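Local coordinates for protein adenylosuccinate lyase (Francisella tularensis subsp. tularensis SCHU S4, PDB 4EEI) that probably splits adenylosuccinate into AMP and fumarate, and SAICAR into AICAR and fumarate, two steps of de novo purine synthesis, at residues Ile13-Glu27 with Asp96-Ser109. Sequence-based numbering, arbitrary orientation.
Sequences IWADENKYAKMLEVE and DIIDSALSLQIRDS. With EDO (1,2-ethanediol), chain P.
Two side-chain amides grip the carbonyl oxygen Ile13 O, near the end of helix 8-14, just before the helical run is interrupted at Ala15, the N-cap of helix 16-33. Gln105 NE2 reaches Ile13 O across the contact at 3.0 Å, nearly straight (170°) but tilted from the carbonyl plane, while Asn18 ND2, from the first turn of the next helix, meets the same Ile13 O at 2.8 Å, in that plane and on a lone pair. Glutamine suits its place because the chain, extended beyond CG, carries both ends of its amide into a pocket formed by Trp14, Asn18, Lys19 and Lys22. There one water joins NE2 to Trp14 O and Lys19 NZ, another joins OE1 to Lys19 O, and the amide's rotation is thereby fixed. Trp14 suits its place because its broad ring lays its edge on Leu102 CD1 (3.5 Å from Trp14 CZ3) and Ile106 CG1 and offers a face to Gln105 CB in a CH-pi contact, while NE1 gives a weak hydrogen bond to Ser109 OG.

Further along, helices 16-27 and 96-109 cross at 117°, their axes 8.3 Å apart at closest approach. Ala101 allows this closeness: Ala101 CB lies 3.6 Å from Met23 N. Val26 is a knob among Ile97, Ser100, Ala101 and Leu104; its first torsion (177°) sends CG1 to Ser100 CB and CG2 over Ala101. Waters link Lys22 and Asn18 to Asp108, and Glu25 to Arg107. Ile98, whose CG1 meets Met23 CE, touches AMP as well, and Lys19 packs on AMP-binding Arg310. Water-bridged polar groups at one end and apolar packing at the other thus join the N-terminal helices to helix 94-131, consistent with steadying one wall of the nucleotide site.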
loop_
_atom_site.group_PDB
_atom_site.type_symbol
_atom_site.label_atom_id
_atom_site.label_comp_id
_atom_site.label_asym_id
_atom_site.label_seq_id
_atom_site.Cartn_x
_atom_site.Cartn_y
_atom_site.Cartn_z
ATOM N N ILE B 13 -1.152 27.932 3.048
ATOM C CA ILE B 13 0.219 27.694 2.619
ATOM C C ILE B 13 0.239 27.066 1.229
ATOM O O ILE B 13 1.084 27.398 0.399
ATOM C CB ILE B 13 0.964 26.771 3.601
ATOM C CG1 ILE B 13 1.249 27.505 4.913
ATOM C CG2 ILE B 13 2.255 26.261 2.981
ATOM C CD1 ILE B 13 1.564 26.586 6.072
ATOM N N TRP B 14 -0.691 26.149 0.988
ATOM C CA TRP B 14 -0.765 25.441 -0.279
ATOM C C TRP B 14 -1.659 26.085 -1.307
ATOM O O TRP B 14 -1.780 25.584 -2.446
ATOM C CB TRP B 14 -1.151 23.985 -0.043
ATOM C CG TRP B 14 -0.155 23.277 0.840
ATOM C CD1 TRP B 14 -0.209 23.110 2.221
ATOM C CD2 TRP B 14 1.105 22.640 0.431
ATOM N NE1 TRP B 14 0.889 22.425 2.675
ATOM C CE2 TRP B 14 1.715 22.114 1.654
ATOM C CE3 TRP B 14 1.756 22.455 -0.779
ATOM C CZ2 TRP B 14 2.921 21.437 1.638
ATOM C CZ3 TRP B 14 2.973 21.770 -0.780
ATOM C CH2 TRP B 14 3.539 21.276 0.401
ATOM N N ALA B 15 -2.295 27.192 -0.937
ATOM C CA ALA B 15 -3.152 27.939 -1.856
ATOM C C ALA B 15 -2.322 28.601 -2.954
ATOM O O ALA B 15 -1.153 28.921 -2.741
ATOM C CB ALA B 15 -3.964 28.979 -1.101
ATOM N N ASP B 16 -2.913 28.791 -4.132
ATOM C CA ASP B 16 -2.162 29.347 -5.257
ATOM C C ASP B 16 -1.392 30.614 -4.887
ATOM O O ASP B 16 -0.274 30.822 -5.352
ATOM C CB ASP B 16 -3.085 29.641 -6.450
ATOM C CG ASP B 16 -3.437 28.397 -7.248
ATOM O OD1 ASP B 16 -2.864 27.315 -6.996
ATOM O OD2 ASP B 16 -4.287 28.517 -8.155
ATOM N N GLU B 17 -1.982 31.467 -4.055
ATOM C CA GLU B 17 -1.312 32.735 -3.739
ATOM C C GLU B 17 0.044 32.542 -3.049
ATOM O O GLU B 17 1.028 33.200 -3.398
ATOM C CB GLU B 17 -2.187 33.656 -2.892
ATOM C CG GLU B 17 -1.476 34.968 -2.561
ATOM C CD GLU B 17 -2.278 35.879 -1.656
ATOM O OE1 GLU B 17 -2.830 36.879 -2.166
ATOM O OE2 GLU B 17 -2.342 35.607 -0.437
ATOM N N ASN B 18 0.098 31.656 -2.062
ATOM C CA ASN B 18 1.363 31.404 -1.383
ATOM C C ASN B 18 2.311 30.571 -2.235
ATOM O O ASN B 18 3.538 30.727 -2.147
ATOM C CB ASN B 18 1.161 30.745 -0.018
ATOM C CG ASN B 18 2.456 30.638 0.758
ATOM O OD1 ASN B 18 3.064 31.655 1.101
ATOM N ND2 ASN B 18 2.900 29.409 1.022
ATOM N N LYS B 19 1.753 29.685 -3.057
ATOM C CA LYS B 19 2.588 28.908 -3.977
ATOM C C LYS B 19 3.409 29.853 -4.852
ATOM O O LYS B 19 4.621 29.681 -4.995
ATOM C CB LYS B 19 1.746 27.973 -4.857
ATOM C CG LYS B 19 2.584 27.130 -5.818
ATOM C CD LYS B 19 2.033 27.129 -7.244
ATOM C CE LYS B 19 0.813 26.241 -7.381
ATOM N NZ LYS B 19 1.059 24.866 -6.847
ATOM N N TYR B 20 2.753 30.859 -5.423
ATOM C CA TYR B 20 3.451 31.830 -6.270
ATOM C C TYR B 20 4.320 32.790 -5.462
ATOM O O TYR B 20 5.366 33.223 -5.934
ATOM C CB TYR B 20 2.453 32.623 -7.125
ATOM C CG TYR B 20 1.649 31.756 -8.069
ATOM C CD1 TYR B 20 2.259 30.764 -8.829
ATOM C CD2 TYR B 20 0.279 31.922 -8.186
ATOM C CE1 TYR B 20 1.516 29.963 -9.685
ATOM C CE2 TYR B 20 -0.465 31.134 -9.030
ATOM C CZ TYR B 20 0.150 30.157 -9.775
ATOM O OH TYR B 20 -0.614 29.379 -10.617
ATOM N N ALA B 21 3.892 33.135 -4.250
ATOM C CA ALA B 21 4.710 34.018 -3.413
ATOM C C ALA B 21 6.049 33.346 -3.075
ATOM O O ALA B 21 7.097 33.996 -3.035
ATOM C CB ALA B 21 3.967 34.430 -2.157
ATOM N N LYS B 22 6.020 32.039 -2.837
ATOM C CA LYS B 22 7.263 31.323 -2.557
ATOM C C LYS B 22 8.114 31.192 -3.813
ATOM O O LYS B 22 9.343 31.309 -3.748
ATOM C CB LYS B 22 6.972 29.959 -1.914
ATOM C CG LYS B 22 6.344 30.065 -0.505
ATOM C CD LYS B 22 7.306 30.702 0.496
ATOM C CE LYS B 22 6.934 32.137 0.846
ATOM N NZ LYS B 22 5.752 32.251 1.756
ATOM N N MET B 23 7.471 30.974 -4.959
ATOM C CA MET B 23 8.198 30.960 -6.230
ATOM C C MET B 23 8.903 32.293 -6.464
ATOM O O MET B 23 10.053 32.338 -6.922
ATOM C CB MET B 23 7.256 30.644 -7.391
ATOM C CG MET B 23 6.876 29.167 -7.486
ATOM S SD MET B 23 5.746 28.872 -8.864
ATOM C CE MET B 23 5.418 27.110 -8.653
ATOM N N LEU B 24 8.220 33.376 -6.127
ATOM C CA LEU B 24 8.797 34.707 -6.286
ATOM C C LEU B 24 10.011 34.894 -5.381
ATOM O O LEU B 24 11.026 35.453 -5.803
ATOM C CB LEU B 24 7.750 35.788 -6.011
ATOM C CG LEU B 24 8.295 37.216 -6.147
ATOM C CD1 LEU B 24 8.781 37.487 -7.572
ATOM C CD2 LEU B 24 7.241 38.241 -5.742
ATOM N N GLU B 25 9.909 34.432 -4.137
ATOM C CA GLU B 25 11.016 34.549 -3.191
ATOM C C GLU B 25 12.245 33.791 -3.697
ATOM O O GLU B 25 13.377 34.275 -3.597
ATOM C CB GLU B 25 10.604 34.030 -1.807
ATOM C CG GLU B 25 11.717 34.155 -0.766
ATOM C CD GLU B 25 11.349 33.572 0.597
ATOM O OE1 GLU B 25 10.158 33.268 0.829
ATOM O OE2 GLU B 25 12.265 33.415 1.436
ATOM N N VAL B 26 12.017 32.601 -4.245
ATOM C CA VAL B 26 13.091 31.802 -4.835
ATOM C C VAL B 26 13.707 32.460 -6.073
ATOM O O VAL B 26 14.939 32.490 -6.218
ATOM C CB VAL B 26 12.589 30.381 -5.148
ATOM C CG1 VAL B 26 13.669 29.565 -5.821
ATOM C CG2 VAL B 26 12.140 29.711 -3.863
ATOM N N GLU B 27 12.866 32.985 -6.964
ATOM C CA GLU B 27 13.364 33.705 -8.141
ATOM C C GLU B 27 14.237 34.891 -7.731
ATOM O O GLU B 27 15.244 35.189 -8.376
ATOM C CB GLU B 27 12.204 34.236 -8.998
ATOM C CG GLU B 27 11.373 33.179 -9.729
ATOM C CD GLU B 27 11.991 32.728 -11.053
ATOM O OE1 GLU B 27 13.183 33.025 -11.310
ATOM O OE2 GLU B 27 11.275 32.069 -11.844
ATOM N N ASP B 96 14.074 24.342 -10.782
ATOM C CA ASP B 96 14.922 24.958 -9.764
ATOM C C ASP B 96 14.021 25.839 -8.914
ATOM O O ASP B 96 14.158 25.913 -7.695
ATOM C CB ASP B 96 16.003 25.849 -10.394
ATOM C CG ASP B 96 17.152 25.065 -11.013
ATOM O OD1 ASP B 96 17.462 23.951 -10.543
ATOM O OD2 ASP B 96 17.764 25.592 -11.971
ATOM N N ILE B 97 13.084 26.512 -9.572
ATOM C CA ILE B 97 12.180 27.411 -8.866
ATOM C C ILE B 97 11.081 26.632 -8.147
ATOM O O ILE B 97 10.824 26.849 -6.959
ATOM C CB ILE B 97 11.544 28.439 -9.821
ATOM C CG1 ILE B 97 12.619 29.194 -10.609
ATOM C CG2 ILE B 97 10.646 29.406 -9.048
ATOM C CD1 ILE B 97 13.655 29.918 -9.741
ATOM N N ILE B 98 10.432 25.721 -8.863
ATOM C CA ILE B 98 9.306 24.970 -8.296
ATOM C C ILE B 98 9.715 24.176 -7.064
ATOM O O ILE B 98 9.056 24.243 -6.028
ATOM C CB ILE B 98 8.721 23.972 -9.310
ATOM C CG1 ILE B 98 8.163 24.698 -10.526
ATOM C CG2 ILE B 98 7.639 23.116 -8.661
ATOM C CD1 ILE B 98 7.863 23.774 -11.702
ATOM N N ASP B 99 10.793 23.410 -7.187
ATOM C CA ASP B 99 11.192 22.508 -6.116
ATOM C C ASP B 99 11.763 23.259 -4.922
ATOM O O ASP B 99 11.551 22.860 -3.783
ATOM C CB ASP B 99 12.186 21.452 -6.629
ATOM C CG ASP B 99 11.519 20.374 -7.484
ATOM O OD1 ASP B 99 10.271 20.383 -7.628
ATOM O OD2 ASP B 99 12.253 19.502 -8.001
ATOM N N SER B 100 12.489 24.342 -5.176
ATOM C CA SER B 100 13.014 25.140 -4.079
ATOM C C SER B 100 11.877 25.834 -3.334
ATOM O O SER B 100 11.879 25.916 -2.105
ATOM C CB SER B 100 14.051 26.144 -4.588
ATOM O OG SER B 100 15.192 25.463 -5.089
ATOM N N ALA B 101 10.879 26.310 -4.071
ATOM C CA ALA B 101 9.744 26.958 -3.436
ATOM C C ALA B 101 8.908 25.920 -2.696
ATOM O O ALA B 101 8.340 26.206 -1.643
ATOM C CB ALA B 101 8.907 27.716 -4.459
ATOM N N LEU B 102 8.833 24.712 -3.244
ATOM C CA LEU B 102 8.083 23.637 -2.589
ATOM C C LEU B 102 8.708 23.316 -1.237
ATOM O O LEU B 102 8.003 23.036 -0.275
ATOM C CB LEU B 102 8.069 22.390 -3.474
ATOM C CG LEU B 102 7.403 21.139 -2.921
ATOM C CD1 LEU B 102 5.955 21.433 -2.571
ATOM C CD2 LEU B 102 7.473 20.030 -3.957
ATOM N N SER B 103 10.036 23.373 -1.161
ATOM C CA SER B 103 10.714 23.142 0.115
ATOM C C SER B 103 10.311 24.173 1.145
ATOM O O SER B 103 10.219 23.859 2.332
ATOM C CB SER B 103 12.230 23.154 -0.049
ATOM O OG SER B 103 12.651 22.023 -0.782
ATOM N N LEU B 104 10.093 25.410 0.699
ATOM C CA LEU B 104 9.674 26.468 1.612
ATOM C C LEU B 104 8.255 26.207 2.132
ATOM O O LEU B 104 7.972 26.425 3.313
ATOM C CB LEU B 104 9.763 27.844 0.944
ATOM C CG LEU B 104 11.089 28.268 0.303
ATOM C CD1 LEU B 104 11.004 29.692 -0.214
ATOM C CD2 LEU B 104 12.245 28.134 1.282
ATOM N N GLN B 105 7.366 25.738 1.260
ATOM C CA GLN B 105 6.018 25.368 1.694
ATOM C C GLN B 105 6.052 24.199 2.671
ATOM O O GLN B 105 5.336 24.202 3.674
ATOM C CB GLN B 105 5.142 25.001 0.492
ATOM C CG GLN B 105 4.753 26.181 -0.376
ATOM C CD GLN B 105 4.044 25.741 -1.633
ATOM O OE1 GLN B 105 4.654 25.140 -2.520
ATOM N NE2 GLN B 105 2.740 26.003 -1.703
ATOM N N ILE B 106 6.870 23.195 2.376
ATOM C CA ILE B 106 6.977 22.042 3.266
ATOM C C ILE B 106 7.555 22.470 4.623
ATOM O O ILE B 106 7.104 22.029 5.676
ATOM C CB ILE B 106 7.830 20.918 2.643
ATOM C CG1 ILE B 106 7.129 20.338 1.407
ATOM C CG2 ILE B 106 8.070 19.817 3.658
ATOM C CD1 ILE B 106 8.010 19.345 0.601
ATOM N N ARG B 107 8.549 23.346 4.591
ATOM C CA ARG B 107 9.161 23.846 5.816
ATOM C C ARG B 107 8.143 24.538 6.711
ATOM O O ARG B 107 8.083 24.299 7.929
ATOM C CB ARG B 107 10.298 24.808 5.444
ATOM C CG ARG B 107 10.908 25.572 6.588
ATOM C CD ARG B 107 10.599 27.039 6.400
ATOM N NE ARG B 107 11.658 27.774 5.735
ATOM C CZ ARG B 107 11.468 28.865 4.995
ATOM N NH1 ARG B 107 10.249 29.342 4.785
ATOM N NH2 ARG B 107 12.503 29.465 4.439
ATOM N N ASP B 108 7.323 25.391 6.118
ATOM C CA ASP B 108 6.362 26.127 6.918
ATOM C C ASP B 108 5.241 25.223 7.422
ATOM O O ASP B 108 4.684 25.445 8.500
ATOM C CB ASP B 108 5.835 27.329 6.133
ATOM C CG ASP B 108 6.926 28.357 5.860
ATOM O OD1 ASP B 108 7.903 28.404 6.643
ATOM O OD2 ASP B 108 6.807 29.108 4.865
ATOM N N SER B 109 4.933 24.195 6.645
ATOM C CA SER B 109 3.936 23.215 7.047
ATOM C C SER B 109 4.469 22.375 8.208
ATOM O O SER B 109 3.751 22.095 9.167
ATOM C CB SER B 109 3.601 22.317 5.852
ATOM O OG SER B 109 2.941 23.057 4.845
HETATM C C1 EDO P . 11.240 18.955 -1.178
HETATM O O1 EDO P . 12.135 17.836 -1.327
HETATM C C2 EDO P . 11.118 19.721 -2.495
HETATM O O2 EDO P . 12.412 20.195 -2.882
HETATM O O HOH W 1 0.838 24.757 -3.663
HETATM O O HOH W 2 4.829 29.075 3.121
HETATM O O HOH W 3 5.818 27.171 -4.386
HETATM O O HOH W 4 7.123 31.486 4.150
HETATM O O HOH W 5 13.076 31.559 3.254
HETATM O O HOH W 6 9.900 32.213 3.282
#